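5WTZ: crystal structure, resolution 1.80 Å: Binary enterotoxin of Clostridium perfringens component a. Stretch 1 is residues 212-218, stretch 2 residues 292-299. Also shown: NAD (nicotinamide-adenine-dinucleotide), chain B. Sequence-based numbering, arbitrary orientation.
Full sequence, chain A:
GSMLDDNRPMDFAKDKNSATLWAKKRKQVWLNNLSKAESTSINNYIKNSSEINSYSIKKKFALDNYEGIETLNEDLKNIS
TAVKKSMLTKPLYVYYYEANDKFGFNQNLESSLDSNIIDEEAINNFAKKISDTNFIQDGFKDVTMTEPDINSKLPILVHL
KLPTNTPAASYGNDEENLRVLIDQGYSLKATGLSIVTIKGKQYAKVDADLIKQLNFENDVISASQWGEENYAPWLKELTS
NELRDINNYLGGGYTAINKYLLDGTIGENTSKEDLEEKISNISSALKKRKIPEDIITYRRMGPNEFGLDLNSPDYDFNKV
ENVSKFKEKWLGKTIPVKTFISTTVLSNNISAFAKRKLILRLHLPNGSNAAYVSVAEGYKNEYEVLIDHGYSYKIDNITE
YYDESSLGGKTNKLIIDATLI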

# COMPACT_ATOMS: atom_id res chain seq x y z
N LYS A 212 -11.32 -1.17 0.30
CA LYS A 212 -10.74 0.14 0.50
C LYS A 212 -10.26 0.27 1.93
O LYS A 212 -11.06 0.23 2.86
N GLN A 213 -8.96 0.41 2.09
CA GLN A 213 -8.37 0.56 3.42
C GLN A 213 -8.32 2.03 3.80
O GLN A 213 -8.28 2.90 2.93
N LEU A 214 -8.34 2.31 5.10
CA LEU A 214 -8.19 3.68 5.59
C LEU A 214 -6.72 4.07 5.46
O LEU A 214 -5.84 3.52 6.14
N ASN A 215 -6.46 5.00 4.56
CA ASN A 215 -5.11 5.34 4.15
C ASN A 215 -5.12 6.80 3.72
O ASN A 215 -5.60 7.13 2.63
N PHE A 216 -4.62 7.69 4.57
CA PHE A 216 -4.76 9.12 4.31
C PHE A 216 -3.84 9.63 3.20
O PHE A 216 -4.14 10.64 2.57
N GLU A 217 -2.75 8.90 2.94
CA GLU A 217 -1.69 9.32 2.00
C GLU A 217 -1.30 10.79 2.22
O GLU A 217 -0.55 11.07 3.16
N ASN A 218 -1.77 11.73 1.39
CA ASN A 218 -1.40 13.15 1.53
C ASN A 218 -2.50 14.01 2.16
O ASN A 218 -2.34 15.24 2.31
N PRO A 292 -8.74 1.80 16.77
CA PRO A 292 -10.18 1.50 16.66
C PRO A 292 -10.63 0.90 15.32
O PRO A 292 -11.76 0.41 15.26
N GLU A 293 -9.80 0.98 14.28
CA GLU A 293 -10.08 0.42 12.96
C GLU A 293 -8.77 0.27 12.21
O GLU A 293 -7.82 1.04 12.46
N ASP A 294 -8.72 -0.69 11.29
CA ASP A 294 -7.52 -0.93 10.48
C ASP A 294 -7.13 0.37 9.81
O ASP A 294 -7.99 1.07 9.25
N ILE A 295 -5.85 0.70 9.88
CA ILE A 295 -5.33 1.92 9.28
C ILE A 295 -3.97 1.61 8.64
O ILE A 295 -3.24 0.71 9.08
N ILE A 296 -3.66 2.32 7.56
CA ILE A 296 -2.33 2.30 6.97
C ILE A 296 -1.49 3.42 7.60
O ILE A 296 -1.94 4.56 7.69
N THR A 297 -0.27 3.10 8.05
CA THR A 297 0.63 4.14 8.53
C THR A 297 2.03 3.94 7.93
O THR A 297 2.30 2.90 7.34
N TYR A 298 2.90 4.94 8.06
CA TYR A 298 4.17 4.99 7.33
C TYR A 298 5.39 5.25 8.22
O TYR A 298 5.28 5.83 9.29
N ARG A 299 6.56 4.85 7.75
CA ARG A 299 7.78 5.13 8.51
C ARG A 299 8.95 5.26 7.56
O ARG A 299 9.12 4.41 6.68

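What meets the first stretch where stretch 2 begins? P292 stands clear of it, and contact starts at E293, whose CA-to-CB bond points toward stretch 1. Its side chain leaves in the p rotamer with chi2 t, and its carboxylate carbon CD lies 3.6 Å from CD2 of L214. E293 OE2 is hydrogen-bonded elsewhere in the structure, and against the leucine the side chain makes a packing contact. D294 follows with CB sideways and an m rotamer; both carboxylate oxygens are hydrogen-bonded elsewhere in the structure, and it is the backbone carbonyl that faces L214. D294 O lies 3.6 Å from L214 CB, and water 1 bridges the same level, accepting from L214 N at 2.7 Å and donating to D294 O at 2.6 Å.

How does I295 fill the space beside L214 and F216? Its CB points sideways, and a t,t side chain extends CD1 to the two apolar neighbours. I295 CD1 lies 4.1 Å from CD2 of L214, which is itself in the t,p rotamer, and 3.7 Å from CE2 of F216. The F216 side chain also starts sideways, but its m rotamer brings the ring end nearer, where the methyl meets it obliquely. The result is a small apolar cluster of the I295 methyl, the L214 side chain and the F216 ring. Close by, I295 CA approaches L214 O at 3.6 Å in a CA-H...O contact.

What holds the backbones together at I296? I296 N donates to L214 O over 2.9 Å at a nearly straight 165°, the one direct backbone hydrogen bond between the stretches. Water 3 extends the link, accepting from F216 N at 2.8 Å and donating to I296 O at 2.7 Å. The I296 side chain, m,m, points toward stretch 1 and packs against the amide groups of two polar residues: its CB lies 3.7 Å from N215 CG, and its CD1 lies 3.8 Å from OE1 of Q213. The Q213 amide group has its hydrogen bonds elsewhere in the structure.

Why does Y298 reach the first stretch when T297 and R299 do not? Side chains alternate along the strand: T297 points away, whereas Y298 points toward stretch 1 and, in the m rotamer, carries its hydroxyl to N215. Y298 OH donates to N215 OD1 over a short 2.6 Å, with that oxygen at the ring edge. N215 CB points sideways, but the t rotamer swings the amide inward; the same OD1 accepts a weak hydrogen bond from E217 N at 3.3 Å. E217, m,t, packs its CG 3.7 Å from Y298 OH, and water 2 ties the three side chains together, accepting from N215 ND2 at 3.1 Å and donating to E217 OE2 at 2.7 Å and Y298 OH at 2.6 Å. Beyond this network, the extended R299 serves the ligand instead, its NH1 donating to NAD O1N at 2.9 Å and its NH2 more weakly to NAD O2A at 2.7 Å.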

# COMPACT_ATOMS: atom_id res chain seq x y z
CB LYS A 212 -11.76 1.24 0.18
CG LYS A 212 -11.15 2.63 0.07
CD LYS A 212 -12.21 3.64 -0.34
CE LYS A 212 -11.73 4.48 -1.51
NZ LYS A 212 -10.48 5.21 -1.17
CB GLN A 213 -6.97 -0.04 3.46
CG GLN A 213 -6.91 -1.53 3.11
CD GLN A 213 -5.58 -2.14 3.51
OE1 GLN A 213 -5.43 -2.65 4.63
NE2 GLN A 213 -4.60 -2.10 2.61
CB LEU A 214 -8.68 3.82 7.04
CG LEU A 214 -8.66 5.22 7.66
CD1 LEU A 214 -9.59 6.17 6.94
CD2 LEU A 214 -9.00 5.17 9.14
CB ASN A 215 -4.64 4.43 3.01
CG ASN A 215 -3.20 4.66 2.62
OD1 ASN A 215 -2.55 5.61 3.09
ND2 ASN A 215 -2.69 3.83 1.71
CB PHE A 216 -4.53 9.90 5.60
CG PHE A 216 -5.53 9.58 6.66
CD1 PHE A 216 -6.88 9.77 6.40
CD2 PHE A 216 -5.14 9.08 7.89
CE1 PHE A 216 -7.83 9.47 7.36
CE2 PHE A 216 -6.09 8.77 8.85
CZ PHE A 216 -7.43 8.97 8.58
CB GLU A 217 -2.11 9.02 0.54
CG GLU A 217 -2.22 7.50 0.31
CD GLU A 217 -2.33 7.07 -1.15
OE1 GLU A 217 -2.76 7.88 -1.99
OE2 GLU A 217 -1.97 5.92 -1.45
CB ASN A 218 -1.02 13.78 0.18
CG ASN A 218 0.17 13.09 -0.49
OD1 ASN A 218 0.13 12.78 -1.67
ND2 ASN A 218 1.24 12.86 0.28
CB PRO A 292 -10.82 2.87 16.86
CG PRO A 292 -9.83 3.81 16.28
CD PRO A 292 -8.47 3.24 16.67
CB GLU A 293 -11.03 1.32 12.16
CG GLU A 293 -10.43 2.69 11.85
CD GLU A 293 -11.45 3.64 11.25
OE1 GLU A 293 -12.16 3.22 10.32
OE2 GLU A 293 -11.55 4.79 11.73
CB ASP A 294 -7.74 -2.02 9.43
CG ASP A 294 -7.77 -3.44 10.02
OD1 ASP A 294 -8.11 -3.61 11.22
OD2 ASP A 294 -7.46 -4.39 9.27
CB ILE A 295 -5.21 3.08 10.33
CG1 ILE A 295 -4.97 4.42 9.64
CG2 ILE A 295 -4.18 2.77 11.42
CD1 ILE A 295 -5.18 5.65 10.57
CB ILE A 296 -2.38 2.48 5.44
CG1 ILE A 296 -3.14 1.31 4.77
CG2 ILE A 296 -0.97 2.65 4.90
CD1 ILE A 296 -2.64 -0.09 5.22
CB THR A 297 0.69 4.19 10.07
OG1 THR A 297 1.32 5.41 10.49
CG2 THR A 297 1.43 2.94 10.65
CB TYR A 298 4.12 6.09 6.25
CG TYR A 298 3.00 5.93 5.23
CD1 TYR A 298 1.73 6.46 5.48
CD2 TYR A 298 3.22 5.25 4.04
CE1 TYR A 298 0.70 6.32 4.55
CE2 TYR A 298 2.20 5.10 3.09
CZ TYR A 298 0.95 5.62 3.36
OH TYR A 298 -0.03 5.47 2.42
CB ARG A 299 8.06 4.03 9.55
CG ARG A 299 9.33 4.29 10.37
CD ARG A 299 9.54 3.23 11.48
NE ARG A 299 10.93 3.30 11.90
CZ ARG A 299 11.44 4.27 12.65
NH1 ARG A 299 10.65 5.24 13.12
NH2 ARG A 299 12.74 4.27 12.95
PA NAD B . 14.15 5.87 16.02
O1A NAD B . 14.56 5.82 17.47
O2A NAD B . 13.08 4.96 15.50
O5B NAD B . 15.45 5.64 15.08
C5B NAD B . 16.75 6.15 15.40
C4B NAD B . 17.80 5.28 14.73
O4B NAD B . 17.71 3.97 15.30
C3B NAD B . 17.57 5.16 13.23
O3B NAD B . 18.86 5.14 12.58
C2B NAD B . 16.88 3.81 13.09
O2B NAD B . 17.14 3.18 11.83
C1B NAD B . 17.44 3.01 14.26
N9A NAD B . 16.41 2.05 14.73
C8A NAD B . 15.17 2.34 15.15
N7A NAD B . 14.50 1.20 15.48
C5A NAD B . 15.33 0.17 15.25
C6A NAD B . 15.28 -1.30 15.38
N6A NAD B . 14.15 -1.90 15.83
N1A NAD B . 16.37 -2.01 15.01
C2A NAD B . 17.49 -1.42 14.56
N3A NAD B . 17.62 -0.08 14.43
C4A NAD B . 16.58 0.74 14.74
O3 NAD B . 13.71 7.39 15.73
PN NAD B . 13.51 8.14 14.33
O1N NAD B . 12.34 7.49 13.62
O2N NAD B . 14.86 8.26 13.66
O5D NAD B . 13.10 9.59 14.88
C5D NAD B . 12.02 9.77 15.80
C4D NAD B . 11.65 11.24 15.84
O4D NAD B . 10.96 11.59 14.64
C3D NAD B . 10.66 11.50 16.96
O3D NAD B . 10.75 12.89 17.30
C2D NAD B . 9.33 11.22 16.31
O2D NAD B . 8.27 11.95 16.94
C1D NAD B . 9.55 11.62 14.85
N1N NAD B . 8.90 10.72 13.88
C2N NAD B . 9.62 10.00 13.00
C3N NAD B . 8.99 9.15 12.08
C7N NAD B . 9.77 8.34 11.08
O7N NAD B . 10.94 7.99 11.30
N7N NAD B . 9.15 8.06 9.95
C4N NAD B . 7.61 9.06 12.05
C5N NAD B . 6.88 9.80 12.96
C6N NAD B . 7.56 10.63 13.87
O HOH W 1 -8.54 0.29 6.85
O HOH W 2 -0.24 4.46 -0.01
O HOH W 3 -2.93 6.83 6.66